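Local coordinates for beta-lactamase inhibitory protein BLIP-I (Streptomyces exfoliatus, PDB 3GMV) that probably inhibits class A beta-lactamases by binding them as a protein inhibitor, through a concave face formed by its curved antiparallel sheet, at residues I11-T16 and E110-W115. Numbering follows the deposited sequence.
With TAM (tris(hydroxyethyl)aminomethane), chain B.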
ATOM      1  N   ILE A  11      10.461  -3.569   7.149  1.00  8.79           N
ATOM      2  CA  ILE A  11      10.983  -3.822   5.791  1.00  9.18           C
ATOM      3  C   ILE A  11      11.146  -2.471   5.098  1.00 10.28           C
ATOM      4  O   ILE A  11      10.222  -1.654   5.126  1.00 10.60           O
ATOM      5  CB  ILE A  11      10.049  -4.767   5.013  1.00  9.09           C
ATOM      6  CG1 ILE A  11      10.240  -6.181   5.585  1.00 10.13           C
ATOM      7  CG2 ILE A  11      10.389  -4.792   3.516  1.00  7.80           C
ATOM      8  CD1 ILE A  11       9.077  -7.164   5.295  1.00 10.34           C
ATOM      9  N   GLN A  12      12.327  -2.239   4.512  1.00  9.23           N
ATOM     10  CA  GLN A  12      12.701  -0.929   4.015  1.00  9.39           C
ATOM     11  C   GLN A  12      13.288  -0.975   2.613  1.00  9.12           C
ATOM     12  O   GLN A  12      13.954  -1.951   2.226  1.00  8.62           O
ATOM     13  CB  GLN A  12      13.739  -0.309   4.970  1.00 10.47           C
ATOM     14  CG  GLN A  12      13.076   0.161   6.287  1.00 12.41           C
ATOM     15  CD  GLN A  12      14.049   0.493   7.352  1.00 13.86           C
ATOM     16  OE1 GLN A  12      14.145  -0.231   8.368  1.00 18.43           O
ATOM     17  NE2 GLN A  12      14.779   1.578   7.169  1.00 12.64           N
ATOM     18  N   PHE A  13      13.088   0.099   1.862  1.00  7.57           N
ATOM     19  CA  PHE A  13      13.609   0.102   0.490  1.00  7.02           C
ATOM     20  C   PHE A  13      15.125  -0.075   0.473  1.00  6.71           C
ATOM     21  O   PHE A  13      15.858   0.466   1.339  1.00  7.43           O
ATOM     22  CB  PHE A  13      13.182   1.377  -0.241  1.00  7.20           C
ATOM     23  CG  PHE A  13      11.678   1.479  -0.362  1.00  8.04           C
ATOM     24  CD1 PHE A  13      10.974   0.622  -1.216  1.00  8.78           C
ATOM     25  CD2 PHE A  13      10.977   2.361   0.445  1.00 11.84           C
ATOM     26  CE1 PHE A  13       9.589   0.676  -1.281  1.00  9.64           C
ATOM     27  CE2 PHE A  13       9.581   2.412   0.379  1.00 13.69           C
ATOM     28  CZ  PHE A  13       8.900   1.576  -0.480  1.00 10.64           C
ATOM     29  N   GLY A  14      15.583  -0.852  -0.506  1.00  6.74           N
ATOM     30  CA  GLY A  14      17.005  -1.168  -0.643  1.00  6.67           C
ATOM     31  C   GLY A  14      17.393  -2.495  -0.004  1.00  7.64           C
ATOM     32  O   GLY A  14      18.461  -3.061  -0.331  1.00  7.55           O
ATOM     33  N   MET A  15      16.582  -2.991   0.941  1.00  7.51           N
ATOM     34  CA  MET A  15      16.917  -4.279   1.560  1.00  7.83           C
ATOM     35  C   MET A  15      17.021  -5.402   0.541  1.00  7.32           C
ATOM     36  O   MET A  15      16.335  -5.410  -0.495  1.00  7.75           O
ATOM     37  CB  MET A  15      15.927  -4.704   2.645  1.00  6.82           C
ATOM     38  CG  MET A  15      15.989  -3.877   3.897  1.00  7.87           C
ATOM     39  SD  MET A  15      14.861  -4.533   5.112  1.00  8.48           S
ATOM     40  CE  MET A  15      15.421  -3.681   6.624  1.00  9.60           C
ATOM     41  N   THR A  16      17.851  -6.381   0.849  1.00  7.42           N
ATOM     42  CA  THR A  16      17.957  -7.532  -0.051  1.00  7.60           C
ATOM     43  C   THR A  16      16.741  -8.465   0.060  1.00  7.55           C
ATOM     44  O   THR A  16      15.972  -8.424   1.031  1.00  7.79           O
ATOM     45  CB  THR A  16      19.203  -8.386   0.234  1.00  7.90           C
ATOM     46  OG1 THR A  16      19.076  -9.026   1.508  1.00  9.51           O
ATOM     47  CG2 THR A  16      20.490  -7.539   0.208  1.00  8.43           C
ATOM     48  N   GLU A 110       4.028   1.751  -1.222  1.00 10.67           N
ATOM     49  CA  GLU A 110       4.999   2.821  -1.551  1.00 11.37           C
ATOM     50  C   GLU A 110       6.023   2.206  -2.497  1.00 11.48           C
ATOM     51  O   GLU A 110       6.333   1.010  -2.386  1.00 10.59           O
ATOM     52  CB  GLU A 110       5.709   3.368  -0.302  1.00 12.12           C
ATOM     53  CG  GLU A 110       4.828   4.161   0.652  1.00 13.37           C
ATOM     54  CD  GLU A 110       5.579   4.681   1.843  1.00 18.46           C
ATOM     55  OE1 GLU A 110       6.612   4.075   2.212  1.00 17.46           O
ATOM     56  OE2 GLU A 110       5.125   5.686   2.435  1.00 18.17           O
ATOM     57  N   SER A 111       6.562   2.982  -3.437  1.00 10.63           N
ATOM     58  CA  SER A 111       7.565   2.394  -4.310  1.00 11.35           C
ATOM     59  C   SER A 111       8.492   3.466  -4.865  1.00 11.61           C
ATOM     60  O   SER A 111       8.096   4.629  -4.991  1.00 10.91           O
ATOM     61  CB  SER A 111       6.908   1.611  -5.450  1.00 12.83           C
ATOM     62  OG  SER A 111       6.319   2.499  -6.395  1.00 14.85           O
ATOM     63  N   TYR A 112       9.733   3.054  -5.117  1.00 11.45           N
ATOM     64  CA  TYR A 112      10.720   3.868  -5.822  1.00 11.88           C
ATOM     65  C   TYR A 112      11.022   3.186  -7.163  1.00 12.55           C
ATOM     66  O   TYR A 112      11.899   2.327  -7.251  1.00 11.59           O
ATOM     67  CB  TYR A 112      11.992   3.985  -4.977  1.00 12.17           C
ATOM     68  CG  TYR A 112      11.876   4.923  -3.793  1.00 12.06           C
ATOM     69  CD1 TYR A 112      11.896   6.317  -3.975  1.00 11.02           C
ATOM     70  CD2 TYR A 112      11.775   4.428  -2.487  1.00 12.98           C
ATOM     71  CE1 TYR A 112      11.794   7.176  -2.907  1.00 14.26           C
ATOM     72  CE2 TYR A 112      11.675   5.296  -1.391  1.00 14.86           C
ATOM     73  CZ  TYR A 112      11.687   6.670  -1.619  1.00 14.12           C
ATOM     74  OH  TYR A 112      11.596   7.522  -0.541  1.00 17.89           O
ATOM     75  N   PRO A 113      10.257   3.526  -8.208  1.00 13.55           N
ATOM     76  CA  PRO A 113      10.389   2.810  -9.471  1.00 14.88           C
ATOM     77  C   PRO A 113      11.756   2.991 -10.107  1.00 15.57           C
ATOM     78  O   PRO A 113      12.145   2.195 -10.946  1.00 17.34           O
ATOM     79  CB  PRO A 113       9.302   3.419 -10.355  1.00 15.56           C
ATOM     80  CG  PRO A 113       8.382   4.132  -9.422  1.00 16.03           C
ATOM     81  CD  PRO A 113       9.223   4.573  -8.271  1.00 14.05           C
ATOM     82  N   ASN A 114      12.497   3.992  -9.663  1.00 16.17           N
ATOM     83  CA  ASN A 114      13.805   4.256 -10.245  1.00 16.59           C
ATOM     84  C   ASN A 114      14.934   3.875  -9.298  1.00 16.34           C
ATOM     85  O   ASN A 114      16.083   4.286  -9.485  1.00 16.67           O
ATOM     86  CB  ASN A 114      13.866   5.736 -10.657  1.00 16.04           C
ATOM     87  CG  ASN A 114      12.798   6.064 -11.686  1.00 19.29           C
ATOM     88  OD1 ASN A 114      12.583   5.296 -12.623  1.00 21.11           O
ATOM     89  ND2 ASN A 114      12.086   7.180 -11.491  1.00 20.47           N
ATOM     90  N   TRP A 115      14.598   3.095  -8.268  1.00 15.56           N
ATOM     91  CA  TRP A 115      15.569   2.688  -7.231  1.00 15.89           C
ATOM     92  C   TRP A 115      16.870   2.219  -7.861  1.00 17.29           C
ATOM     93  O   TRP A 115      16.826   1.409  -8.780  1.00 17.63           O
ATOM     94  CB  TRP A 115      15.000   1.536  -6.362  1.00 14.42           C
ATOM     95  CG  TRP A 115      15.950   1.235  -5.233  1.00 14.05           C
ATOM     96  CD1 TRP A 115      16.950   0.281  -5.221  1.00 10.79           C
ATOM     97  CD2 TRP A 115      16.039   1.923  -3.983  1.00 12.03           C
ATOM     98  NE1 TRP A 115      17.643   0.345  -4.036  1.00 10.69           N
ATOM     99  CE2 TRP A 115      17.113   1.347  -3.261  1.00 10.92           C
ATOM    100  CE3 TRP A 115      15.314   2.972  -3.396  1.00 10.25           C
ATOM    101  CZ2 TRP A 115      17.476   1.780  -1.985  1.00  9.99           C
ATOM    102  CZ3 TRP A 115      15.681   3.399  -2.131  1.00 10.31           C
ATOM    103  CH2 TRP A 115      16.759   2.823  -1.444  1.00 10.50           C
TER
HETATM  104  C   TAM B   1      11.611  -1.533 -11.973  1.00 40.14           C
HETATM  105  C1  TAM B   1      10.165  -1.378 -12.393  1.00 40.41           C
HETATM  106  C2  TAM B   1      12.515  -0.614 -12.790  1.00 40.59           C
HETATM  107  C3  TAM B   1      12.035  -2.977 -12.150  1.00 40.10           C
HETATM  108  C4  TAM B   1       9.638  -0.006 -12.004  1.00 39.73           C
HETATM  109  C5  TAM B   1      11.839   0.717 -13.107  1.00 41.39           C
HETATM  110  C6  TAM B   1      13.367  -3.252 -11.459  1.00 39.48           C
HETATM  111  N   TAM B   1      11.722  -1.190 -10.562  1.00 40.27           N
HETATM  112  O4  TAM B   1       8.250   0.068 -12.378  1.00 38.68           O
HETATM  113  O5  TAM B   1      11.702   0.882 -14.533  1.00 43.22           O
HETATM  114  O6  TAM B   1      13.931  -2.034 -10.961  1.00 37.15           O
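Phe13 lays one face of its ring against the edge of Tyr112, a T-shaped pair with the centroids 5.1 Å apart and the planes at 90°. The closest atoms are Phe13 CD2 and Tyr112 CE2, at 3.5 Å, while Tyr112 CD2 stands over that face, offset toward the rim near Phe13 CG. The far end of the ring meets Glu110: Phe13 CZ lies 3.2 Å from the carbonyl Glu110 O, which sits near the ring plane, and also touches Glu110 CB. Phe13 CB rests over the six-membered ring of Trp115 in a CH-pi contact, 4.2 Å from its centroid. The same indole packs on the backbone of Gly14, with Trp115 CZ2 3.3 Å from Gly14 CA, in the type II turn from Gln12 to Met15. Trp115 NE1 hydrogen-bonds to Glu62 OE1, and Phe121 stacks on Tyr112. Both segments hydrogen-bond through their backbones to the neighbouring strand 63-69. Phe13 joins the inter-helix loop to the end of strand 105-111 and the type I turn from Tyr112 to Trp115. With no hydrogen bond crossing directly, the contact rests on aromatic and van der Waals packing, to which the electropositive ring edge facing Glu110 O probably adds a weak electrostatic attraction.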